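Local coordinates for protein YghZ aldo-keto reductase (Escherichia coli, PDB 3N6Q) that probably reduces aldehydes and ketones with a nicotinamide cofactor, as a TIM-barrel oxidoreductase of the aldo-keto reductase family, at residues D61-Y66 and Y136-D141; S72-F77 and L124-L129; G111-L116 and A150-H155; G166-S171 and I191-Y196. One frame throughout, in Å; residues are numbered along the deposited sequence.

Interaction 1: D61-Y66 and Y136-D141; sequences DLANNY and YSHRVD
His138 and Ala63 make the closest approach between two loop ends of the barrel, and the histidine is the side chain to follow. Its CB points toward segment 61-66, and with CG anti to the backbone N (chi1 -153°) the ring is carried on across the gap, brushing Lys97 of strand 93-98 on the way. ND1 faces a water 2.9 Å away that in turn donates to Asn64 OD1, so the imidazole is tied to the loop through solvent. CE1 is the atom that touches protein directly: it lies 3.6 Å from Ala63 CB, while Tyr66 CE1 approaches the edge of the imidazole, 4.3 Å from His138 CE1. The methyl of Ala63 thus serves two rings, since it also sits 3.5 Å above the plane of the Tyr66 ring, displaced toward its rim; the two residues are the first and last of a type I turn. His138 NE2, the far nitrogen, lies 4.5 Å from Tyr66 OH. A second crossing is made by Asp61 and Tyr136, whose carboxylate and ring stand 87° apart. One water spans them, donating to Asp61 OD1 and lying 2.5 Å from Tyr136 OH. Asp61 is held further by Ser95 at OD1 and by a salt bridge from Lys97 to OD2. Asp61, Tyr66, Lys97 and His138 probably correspond to the catalytic tetrad known in aldo-keto reductases. They gather where strands 59-61 and 132-137 end, on the two flanks of strand 93-98, with helices 72-84 and 113-127 packed behind the 61-66 loop.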
# COMPACT_ATOMS: atom_id res chain seq x y z
N ASP B 61 -22.81 -11.57 11.38
CA ASP B 61 -21.62 -12.42 11.29
C ASP B 61 -21.86 -13.48 10.20
O ASP B 61 -22.79 -14.26 10.26
CB ASP B 61 -21.33 -13.07 12.66
CG ASP B 61 -20.15 -14.07 12.62
OD1 ASP B 61 -18.98 -13.60 12.63
OD2 ASP B 61 -20.38 -15.31 12.59
N LEU B 62 -20.97 -13.48 9.20
CA LEU B 62 -21.08 -14.36 8.02
C LEU B 62 -19.83 -15.24 7.95
O LEU B 62 -18.91 -15.07 8.76
CB LEU B 62 -21.20 -13.53 6.75
CG LEU B 62 -22.58 -12.85 6.74
CD1 LEU B 62 -22.56 -11.38 7.20
CD2 LEU B 62 -23.24 -12.96 5.29
N ALA B 63 -19.79 -16.15 6.97
CA ALA B 63 -18.54 -16.85 6.64
C ALA B 63 -18.74 -17.22 5.16
O ALA B 63 -19.85 -17.21 4.65
CB ALA B 63 -18.36 -18.09 7.47
N ASN B 64 -17.64 -17.53 4.48
CA ASN B 64 -17.74 -17.85 3.03
C ASN B 64 -18.67 -19.02 2.73
O ASN B 64 -19.53 -18.94 1.81
CB ASN B 64 -16.33 -18.06 2.44
CG ASN B 64 -15.51 -19.18 3.14
OD1 ASN B 64 -15.98 -19.92 4.03
ND2 ASN B 64 -14.32 -19.44 2.56
N ASN B 65 -18.66 -20.03 3.61
CA ASN B 65 -19.43 -21.19 3.36
C ASN B 65 -20.87 -21.27 3.87
O ASN B 65 -21.52 -22.27 3.63
CB ASN B 65 -18.64 -22.48 3.63
CG ASN B 65 -18.54 -22.79 5.06
OD1 ASN B 65 -19.00 -22.05 5.90
ND2 ASN B 65 -17.85 -23.86 5.36
N TYR B 66 -21.39 -20.19 4.43
CA TYR B 66 -22.73 -20.21 5.05
C TYR B 66 -23.78 -20.26 3.92
O TYR B 66 -23.63 -19.54 2.94
CB TYR B 66 -22.95 -18.88 5.78
CG TYR B 66 -22.28 -18.85 7.18
CD1 TYR B 66 -21.54 -19.95 7.64
CD2 TYR B 66 -22.52 -17.79 8.01
CE1 TYR B 66 -20.98 -19.96 8.96
CE2 TYR B 66 -21.99 -17.79 9.33
CZ TYR B 66 -21.21 -18.85 9.76
OH TYR B 66 -20.72 -18.83 11.04
N TYR B 136 -11.98 -13.12 9.56
CA TYR B 136 -11.45 -14.19 10.46
C TYR B 136 -10.69 -15.27 9.68
O TYR B 136 -11.17 -15.75 8.65
CB TYR B 136 -12.63 -14.97 11.01
CG TYR B 136 -13.34 -14.29 12.19
CD1 TYR B 136 -13.02 -14.64 13.52
CD2 TYR B 136 -14.41 -13.39 11.95
CE1 TYR B 136 -13.77 -14.14 14.62
CE2 TYR B 136 -15.14 -12.83 13.05
CZ TYR B 136 -14.82 -13.23 14.37
OH TYR B 136 -15.58 -12.69 15.39
N SER B 137 -9.65 -15.83 10.32
CA SER B 137 -9.32 -17.23 10.10
C SER B 137 -10.37 -18.09 10.81
O SER B 137 -10.47 -18.04 12.08
CB SER B 137 -7.89 -17.47 10.65
OG SER B 137 -7.64 -18.85 10.54
N HIS B 138 -11.09 -18.94 10.07
CA HIS B 138 -12.31 -19.65 10.61
C HIS B 138 -11.94 -20.84 11.52
O HIS B 138 -12.76 -21.33 12.34
CB HIS B 138 -13.20 -20.14 9.45
CG HIS B 138 -14.65 -20.26 9.81
ND1 HIS B 138 -15.64 -20.41 8.85
CD2 HIS B 138 -15.26 -20.40 11.01
CE1 HIS B 138 -16.80 -20.63 9.45
NE2 HIS B 138 -16.60 -20.60 10.77
N ARG B 139 -10.73 -21.34 11.35
CA ARG B 139 -10.26 -22.52 12.11
C ARG B 139 -8.77 -22.66 12.01
O ARG B 139 -8.11 -22.04 11.14
CB ARG B 139 -10.94 -23.82 11.68
CG ARG B 139 -10.70 -24.21 10.16
CD ARG B 139 -10.64 -25.76 9.97
NE ARG B 139 -10.84 -26.12 8.55
CZ ARG B 139 -11.30 -27.30 8.08
NH1 ARG B 139 -11.54 -28.32 8.91
NH2 ARG B 139 -11.52 -27.46 6.76
N VAL B 140 -8.22 -23.53 12.85
CA VAL B 140 -6.79 -23.83 12.73
C VAL B 140 -6.48 -24.73 11.51
O VAL B 140 -7.13 -25.76 11.33
CB VAL B 140 -6.32 -24.54 14.05
CG1 VAL B 140 -4.86 -25.11 13.92
CG2 VAL B 140 -6.41 -23.54 15.20
N ASP B 141 -5.43 -24.40 10.76
CA ASP B 141 -4.87 -25.34 9.76
C ASP B 141 -3.48 -25.74 10.26
O ASP B 141 -2.57 -24.92 10.24
CB ASP B 141 -4.71 -24.61 8.42
CG ASP B 141 -4.14 -25.50 7.32
OD1 ASP B 141 -3.90 -26.69 7.61
OD2 ASP B 141 -4.01 -25.00 6.15
O HOH W 1 -17.92 -12.03 14.67
O HOH W 2 -14.65 -21.02 6.17

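Interaction 2: S72-F77 and L124-L129; sequences SAEENF and LKRMGL
Arg126 grips Glu74 side-on in a salt bridge that joins two neighbouring helices. Both of its donors go to a single oxygen: NE reaches Glu74 OE1 at 2.7 Å with an angle of 151° at the hydrogen, and NH2 reaches the same OE1 at 2.8 Å through a more bent bond on the syn lone pair. The guanidinium and carboxylate are nearly coplanar, 14° apart, and OE1 lies in the guanidinium plane. A bend in the arginine chain (chi3 -66°) turns NE toward that oxygen. Glu74 OE2 is left to Thr96 and Ser123, so the buried carboxylate is satisfied at both ends, an environment that would favour its ionised form; NH1 of the arginine goes to Gln122.

Apolar packing runs beside the charged pair. Met127 CG comes to 3.7 Å from Glu74 CB, and its sulfur makes an oblique Met-aromatic contact, SD lying 4.0 Å from Phe77 CD2. On the other flank the aliphatic parts of Glu75 and Arg126 rest on each other, CG to CD at 3.8 Å.

Backbone contacts complete the joint. Glu75 CA directs its hydrogen almost straight at Arg126 O, 3.5 Å away, and a water donates both to that carbonyl and to Glu75 O. Beyond Met127, Gly128 adopts positive phi as the C-prime residue of a Schellman motif that closes helix 113-127. Met127 and Phe77 both reach Ile94 of strand 93-98, as expected where adjacent outer helices of a TIM barrel pack together over a strand of its wall.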
# COMPACT_ATOMS: atom_id res chain seq x y z
N SER B 72 -24.06 -18.57 -0.41
CA SER B 72 -25.39 -17.96 -0.71
C SER B 72 -25.82 -17.01 0.39
O SER B 72 -26.54 -16.05 0.13
CB SER B 72 -26.48 -19.03 -0.97
OG SER B 72 -26.65 -19.94 0.12
N ALA B 73 -25.41 -17.28 1.64
CA ALA B 73 -25.70 -16.30 2.73
C ALA B 73 -25.05 -14.96 2.46
O ALA B 73 -25.70 -13.94 2.55
CB ALA B 73 -25.26 -16.83 4.16
N GLU B 74 -23.80 -14.94 2.02
CA GLU B 74 -23.18 -13.69 1.65
C GLU B 74 -23.93 -12.98 0.50
O GLU B 74 -24.04 -11.76 0.52
CB GLU B 74 -21.75 -13.98 1.17
CG GLU B 74 -20.81 -14.09 2.46
CD GLU B 74 -19.41 -14.48 2.07
OE1 GLU B 74 -19.25 -14.98 0.91
OE2 GLU B 74 -18.47 -14.29 2.89
N GLU B 75 -24.24 -13.74 -0.56
CA GLU B 75 -25.00 -13.12 -1.70
C GLU B 75 -26.34 -12.51 -1.27
O GLU B 75 -26.69 -11.39 -1.66
CB GLU B 75 -25.30 -14.18 -2.75
CG GLU B 75 -24.10 -14.70 -3.42
CD GLU B 75 -24.41 -15.76 -4.50
OE1 GLU B 75 -25.51 -16.31 -4.56
OE2 GLU B 75 -23.48 -16.07 -5.28
N ASN B 76 -27.07 -13.25 -0.45
CA ASN B 76 -28.42 -12.82 -0.01
C ASN B 76 -28.30 -11.64 0.90
O ASN B 76 -29.00 -10.62 0.75
CB ASN B 76 -29.14 -13.98 0.69
CG ASN B 76 -29.71 -14.98 -0.27
OD1 ASN B 76 -30.06 -14.62 -1.41
ND2 ASN B 76 -29.78 -16.23 0.14
N PHE B 77 -27.36 -11.74 1.84
CA PHE B 77 -27.04 -10.56 2.61
C PHE B 77 -26.65 -9.37 1.75
O PHE B 77 -27.07 -8.22 2.01
CB PHE B 77 -25.90 -10.87 3.63
CG PHE B 77 -25.56 -9.72 4.54
CD1 PHE B 77 -26.37 -9.44 5.65
CD2 PHE B 77 -24.35 -9.05 4.39
CE1 PHE B 77 -26.03 -8.44 6.56
CE2 PHE B 77 -24.00 -8.05 5.30
CZ PHE B 77 -24.85 -7.74 6.39
N LEU B 124 -16.17 -10.40 -0.71
CA LEU B 124 -16.45 -8.98 -0.93
C LEU B 124 -17.30 -8.83 -2.23
O LEU B 124 -18.19 -7.98 -2.32
CB LEU B 124 -15.18 -8.21 -1.05
CG LEU B 124 -14.30 -8.18 0.25
CD1 LEU B 124 -12.98 -7.45 -0.06
CD2 LEU B 124 -15.01 -7.30 1.33
N LYS B 125 -16.95 -9.61 -3.23
CA LYS B 125 -17.80 -9.61 -4.46
C LYS B 125 -19.19 -10.11 -4.26
O LYS B 125 -20.15 -9.45 -4.73
CB LYS B 125 -17.10 -10.43 -5.57
CG LYS B 125 -17.89 -10.48 -6.88
CD LYS B 125 -17.03 -11.22 -7.92
CE LYS B 125 -17.49 -11.00 -9.36
NZ LYS B 125 -16.51 -11.76 -10.24
N ARG B 126 -19.37 -11.21 -3.54
CA ARG B 126 -20.70 -11.70 -3.21
C ARG B 126 -21.54 -10.68 -2.43
O ARG B 126 -22.75 -10.56 -2.66
CB ARG B 126 -20.64 -13.05 -2.48
CG ARG B 126 -20.33 -14.29 -3.42
CD ARG B 126 -20.50 -15.62 -2.70
NE ARG B 126 -19.49 -15.75 -1.64
CZ ARG B 126 -18.32 -16.37 -1.79
NH1 ARG B 126 -17.96 -16.89 -2.99
NH2 ARG B 126 -17.44 -16.35 -0.77
N MET B 127 -20.93 -10.03 -1.45
CA MET B 127 -21.68 -9.14 -0.53
C MET B 127 -21.79 -7.74 -1.14
O MET B 127 -22.53 -6.90 -0.65
CB MET B 127 -20.93 -9.05 0.85
CG MET B 127 -21.12 -10.34 1.59
SD MET B 127 -20.65 -10.20 3.36
CE MET B 127 -18.85 -10.35 3.20
N GLY B 128 -21.02 -7.47 -2.20
CA GLY B 128 -21.03 -6.12 -2.78
C GLY B 128 -20.41 -5.07 -1.88
O GLY B 128 -20.86 -3.90 -1.88
N LEU B 129 -19.36 -5.42 -1.13
CA LEU B 129 -18.74 -4.52 -0.18
C LEU B 129 -17.33 -4.18 -0.61
O LEU B 129 -16.62 -5.03 -1.20
CB LEU B 129 -18.62 -5.26 1.18
CG LEU B 129 -19.91 -5.53 1.93
CD1 LEU B 129 -19.55 -6.28 3.24
CD2 LEU B 129 -20.54 -4.17 2.24
O HOH W 3 -25.55 -10.01 -3.67

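Interaction 3: G111-L116 and A150-H155; sequences GSRKYL and ASALAH
Arg113 lies across His155 and Ser151, supplying the polar half of a contact between helices 113-127 and 146-158. Its CG is anti to the backbone N (chi1 -177°), and from there the chain runs extended to NE, a length that brings the guanidinium over to the next helix. NH2 sits over one face of the His155 ring, 3.6 Å from ND1, with guanidinium and ring planes steeply inclined at 66°. A water takes a weak bond from Arg113 NH2; its 2.9 Å link to Ser151 OG, like the 3.2 Å approach of Arg113 NH1 to Ser151 OG, holds for one of the serine's two conformers.

The apolar half faces inward. Leu116 CD2 meets Ala152 CB at 3.9 Å and, more loosely, Leu153 CD2 at 4.3 Å. The small methyl of Ala152 suits a close approach of the backbones, Arg113 CA and Ala152 CA being 5.2 Å apart, and the same methyl lies 4.1 Å from Arg113 CA.

Capping bonds define the start of the first helix. Ser112 is its N-cap, and its OG accepts from Tyr115 N at 3.0 Å in a nearly straight bond (163°). Glu148 takes the backbone N-H of Arg113, and Asp141 that of Gly111, tying this helix start to the neighbouring elements.

The outer side meets the second subunit, where Lys114 forms a salt bridge with Asp133 of that subunit and Arg113 packs on its Leu163. Two successive outer helices of a (beta/alpha)8 barrel thus pack side by side here, with the second subunit against the start of helix 113-127.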
# COMPACT_ATOMS: atom_id res chain seq x y z
N GLY B 111 -5.63 -22.72 5.67
CA GLY B 111 -5.14 -21.43 6.18
C GLY B 111 -4.16 -20.71 5.26
O GLY B 111 -3.46 -19.78 5.67
N SER B 112 -4.07 -21.16 4.02
CA SER B 112 -2.96 -20.68 3.12
C SER B 112 -3.23 -19.21 2.71
O SER B 112 -4.39 -18.76 2.72
CB SER B 112 -2.88 -21.61 1.86
OG SER B 112 -3.95 -21.39 0.94
N ARG B 113 -2.19 -18.48 2.32
CA ARG B 113 -2.40 -17.13 1.81
C ARG B 113 -3.30 -17.16 0.53
O ARG B 113 -4.17 -16.29 0.34
CB ARG B 113 -1.02 -16.54 1.51
CG ARG B 113 -1.10 -15.08 1.03
CD ARG B 113 0.38 -14.67 0.71
NE ARG B 113 0.44 -13.29 0.26
CZ ARG B 113 0.46 -12.27 1.10
NH1 ARG B 113 0.48 -12.55 2.41
NH2 ARG B 113 0.54 -11.02 0.64
N LYS B 114 -3.06 -18.15 -0.34
CA LYS B 114 -3.87 -18.37 -1.56
C LYS B 114 -5.38 -18.45 -1.23
O LYS B 114 -6.22 -17.66 -1.74
CB LYS B 114 -3.41 -19.67 -2.26
CG LYS B 114 -4.37 -20.16 -3.37
CD LYS B 114 -4.45 -19.17 -4.57
CE LYS B 114 -5.36 -19.86 -5.70
NZ LYS B 114 -5.33 -19.10 -7.02
N TYR B 115 -5.73 -19.33 -0.29
CA TYR B 115 -7.12 -19.51 0.02
C TYR B 115 -7.74 -18.33 0.72
O TYR B 115 -8.81 -17.85 0.31
CB TYR B 115 -7.32 -20.79 0.83
CG TYR B 115 -8.69 -20.98 1.44
CD1 TYR B 115 -9.85 -20.91 0.67
CD2 TYR B 115 -8.80 -21.36 2.79
CE1 TYR B 115 -11.12 -21.10 1.29
CE2 TYR B 115 -10.03 -21.55 3.40
CZ TYR B 115 -11.19 -21.43 2.64
OH TYR B 115 -12.43 -21.61 3.21
N LEU B 116 -7.03 -17.80 1.71
CA LEU B 116 -7.60 -16.71 2.50
C LEU B 116 -7.81 -15.48 1.61
O LEU B 116 -8.85 -14.83 1.68
CB LEU B 116 -6.71 -16.36 3.70
CG LEU B 116 -7.20 -16.94 5.02
CD1 LEU B 116 -7.38 -18.42 4.90
CD2 LEU B 116 -6.14 -16.58 6.15
N ALA B 150 -1.14 -15.41 9.41
CA ALA B 150 -1.09 -14.03 9.96
C ALA B 150 -0.79 -12.99 8.92
O ALA B 150 -1.33 -11.88 9.00
CB ALA B 150 -0.09 -13.91 11.15
N SER B 151 0.17 -13.28 8.03
CA SER B 151 0.57 -12.35 6.96
C SER B 151 -0.61 -12.10 6.04
O SER B 151 -0.82 -10.97 5.59
CB SER B 151 1.71 -12.92 6.08
OG SER B 151 2.07 -11.95 5.09
N ALA B 152 -1.34 -13.17 5.77
CA ALA B 152 -2.59 -13.01 4.93
C ALA B 152 -3.60 -12.05 5.60
O ALA B 152 -4.15 -11.14 4.97
CB ALA B 152 -3.24 -14.37 4.66
N LEU B 153 -3.92 -12.31 6.86
CA LEU B 153 -4.76 -11.36 7.61
C LEU B 153 -4.17 -9.95 7.56
O LEU B 153 -4.94 -8.99 7.36
CB LEU B 153 -4.93 -11.83 9.08
CG LEU B 153 -5.58 -13.18 9.22
CD1 LEU B 153 -5.58 -13.57 10.77
CD2 LEU B 153 -7.01 -13.17 8.66
N ALA B 154 -2.84 -9.79 7.74
CA ALA B 154 -2.24 -8.46 7.71
C ALA B 154 -2.42 -7.78 6.36
O ALA B 154 -2.67 -6.59 6.30
CB ALA B 154 -0.77 -8.49 8.09
N HIS B 155 -2.25 -8.55 5.29
CA HIS B 155 -2.47 -8.01 3.97
C HIS B 155 -3.92 -7.55 3.77
O HIS B 155 -4.16 -6.50 3.16
CB HIS B 155 -2.08 -9.07 2.92
CG HIS B 155 -2.13 -8.54 1.52
ND1 HIS B 155 -1.09 -7.79 0.98
CD2 HIS B 155 -3.13 -8.50 0.62
CE1 HIS B 155 -1.43 -7.41 -0.24
NE2 HIS B 155 -2.64 -7.87 -0.50
O HOH W 4 1.31 -9.58 3.60

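Interaction 4: G166-S171 and I191-Y196; sequences GISSYS and IHQPSY
His192 and Tyr170 meet through a nearly straight bond: NE2 donates to Tyr170 O at 2.9 Å (163°), the oxygen lying close to the imidazole plane. CG of the histidine is anti to its backbone N (chi1 -173°), and the ring tilts back over the neighbouring strand, so that Ile167 O lies over one of its faces and Ile167 CG1 is 3.9 Å from CD2. Beneath it the backbones are firmly paired. Ile167 N donates to Ile191 O at 3.0 Å, and Gln193 N to Ile167 O at 2.9 Å. With no side chain at Gly166, Ile191 CG2 comes to 3.8 Å from its CA.

These are strands 162-168 and 191-193, parallel neighbours in the TIM-barrel wall, linked by a beta-alpha-beta crossover through helix 172-183. In relatives, the C-terminal ends of such strands receive the nicotinamide of the cofactor.

Toward Ser168 and Gln193 the pairing loosens and water takes part. Ser168 OG still donates to Gln193 O at 2.7 Å, but Ser169 N reaches that same oxygen only weakly. One water bridges Ser168 OG to Gln193 OE1, to which it donates at 2.7 Å, while Gln193 NE2 makes weak bonds to Asp61 and Tyr136. Farther out, the partly exposed Ser169 and Ser195 are joined through a second water, which accepts from Ser195 N at 2.9 Å.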
# COMPACT_ATOMS: atom_id res chain seq x y z
N GLY B 166 -9.85 -11.32 13.08
CA GLY B 166 -10.35 -12.22 14.15
C GLY B 166 -9.84 -13.64 13.89
O GLY B 166 -9.38 -13.97 12.77
N ILE B 167 -9.86 -14.48 14.91
CA ILE B 167 -9.70 -15.89 14.72
C ILE B 167 -10.83 -16.65 15.36
O ILE B 167 -11.50 -16.17 16.30
CB ILE B 167 -8.33 -16.41 15.21
CG1 ILE B 167 -8.17 -16.11 16.73
CG2 ILE B 167 -7.19 -15.68 14.51
CD1 ILE B 167 -6.72 -16.59 17.27
N SER B 168 -11.00 -17.88 14.92
CA SER B 168 -12.06 -18.75 15.45
C SER B 168 -11.55 -20.15 15.72
O SER B 168 -10.87 -20.74 14.91
CB SER B 168 -13.29 -18.79 14.48
OG SER B 168 -14.34 -19.54 15.07
N SER B 169 -11.81 -20.62 16.95
CA SER B 169 -11.47 -21.96 17.41
C SER B 169 -9.98 -22.29 17.45
O SER B 169 -9.58 -23.43 17.21
CB SER B 169 -12.33 -23.03 16.75
OG SER B 169 -13.73 -22.64 16.75
N TYR B 170 -9.18 -21.31 17.85
CA TYR B 170 -7.74 -21.50 18.07
C TYR B 170 -7.58 -21.78 19.55
O TYR B 170 -8.17 -21.09 20.36
CB TYR B 170 -6.98 -20.23 17.72
CG TYR B 170 -6.69 -20.12 16.23
CD1 TYR B 170 -7.74 -20.07 15.30
CD2 TYR B 170 -5.39 -19.93 15.80
CE1 TYR B 170 -7.47 -19.96 13.89
CE2 TYR B 170 -5.11 -19.75 14.44
CZ TYR B 170 -6.15 -19.74 13.51
OH TYR B 170 -5.79 -19.58 12.19
N SER B 171 -6.77 -22.78 19.88
CA SER B 171 -6.34 -22.96 21.29
C SER B 171 -5.72 -21.71 21.92
O SER B 171 -5.25 -20.78 21.23
CB SER B 171 -5.35 -24.13 21.37
OG SER B 171 -4.13 -23.73 20.71
N ILE B 191 -10.45 -10.10 18.12
CA ILE B 191 -11.56 -10.93 18.58
C ILE B 191 -11.29 -12.40 18.32
O ILE B 191 -10.61 -12.80 17.30
CB ILE B 191 -12.92 -10.43 17.97
CG1 ILE B 191 -14.12 -11.07 18.64
CG2 ILE B 191 -12.98 -10.73 16.41
CD1 ILE B 191 -15.47 -10.26 18.24
N HIS B 192 -11.82 -13.24 19.22
CA HIS B 192 -11.78 -14.68 19.10
C HIS B 192 -13.23 -15.14 19.15
O HIS B 192 -14.03 -14.68 20.02
CB HIS B 192 -10.94 -15.29 20.28
CG HIS B 192 -10.68 -16.77 20.17
ND1 HIS B 192 -11.69 -17.71 20.11
CD2 HIS B 192 -9.52 -17.47 20.14
CE1 HIS B 192 -11.17 -18.92 20.06
NE2 HIS B 192 -9.84 -18.80 20.05
N GLN B 193 -13.62 -15.99 18.20
CA GLN B 193 -14.92 -16.62 18.24
C GLN B 193 -14.83 -18.11 18.56
O GLN B 193 -14.63 -18.93 17.65
CB GLN B 193 -15.65 -16.38 16.87
CG GLN B 193 -16.98 -17.01 16.78
CD GLN B 193 -17.69 -16.64 15.46
OE1 GLN B 193 -18.29 -17.49 14.84
NE2 GLN B 193 -17.67 -15.38 15.08
N PRO B 194 -15.04 -18.50 19.86
CA PRO B 194 -15.08 -19.92 20.25
C PRO B 194 -16.52 -20.40 20.34
O PRO B 194 -17.46 -19.60 20.51
CB PRO B 194 -14.43 -19.90 21.65
CG PRO B 194 -14.99 -18.58 22.25
CD PRO B 194 -14.95 -17.59 21.03
N SER B 195 -16.74 -21.70 20.28
CA SER B 195 -18.03 -22.22 20.68
C SER B 195 -17.98 -22.16 22.20
O SER B 195 -17.04 -22.70 22.78
CB SER B 195 -18.15 -23.72 20.29
OG SER B 195 -18.28 -23.82 18.87
N TYR B 196 -19.06 -21.69 22.81
CA TYR B 196 -19.06 -21.43 24.28
C TYR B 196 -20.50 -21.30 24.75
O TYR B 196 -21.27 -20.54 24.18
CB TYR B 196 -18.32 -20.10 24.53
CG TYR B 196 -18.09 -19.82 26.00
CD1 TYR B 196 -18.15 -20.84 26.95
CD2 TYR B 196 -17.91 -18.51 26.44
CE1 TYR B 196 -17.87 -20.58 28.32
CE2 TYR B 196 -17.71 -18.23 27.80
CZ TYR B 196 -17.66 -19.26 28.71
OH TYR B 196 -17.43 -18.97 30.06
O HOH W 5 -17.31 -19.92 14.28
O HOH W 6 -14.53 -23.38 19.50

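Distance from the centre of the chain sorts these contacts by chemistry. Interactions 1 and 4 are the inner pair, on neighbouring strands 132-137 and 162-168; they touch through Ser137 and Tyr170, whose hydroxyls probably bond, and through the backbone of Ser168. Interaction 4 relies on direct sheet bonds, interaction 1 on water bridges and ring edges around a putative active site. Interactions 2 and 3 lie in the outer layer and share helix 113-127, at its end and its start, without touching. There a salt bridge to a buried glutamate contrasts with looser arginine packing at a subunit interface. Glu74 of interaction 2 packs beneath the 61-66 loop, and Tyr115 of interaction 3 meets Asn64.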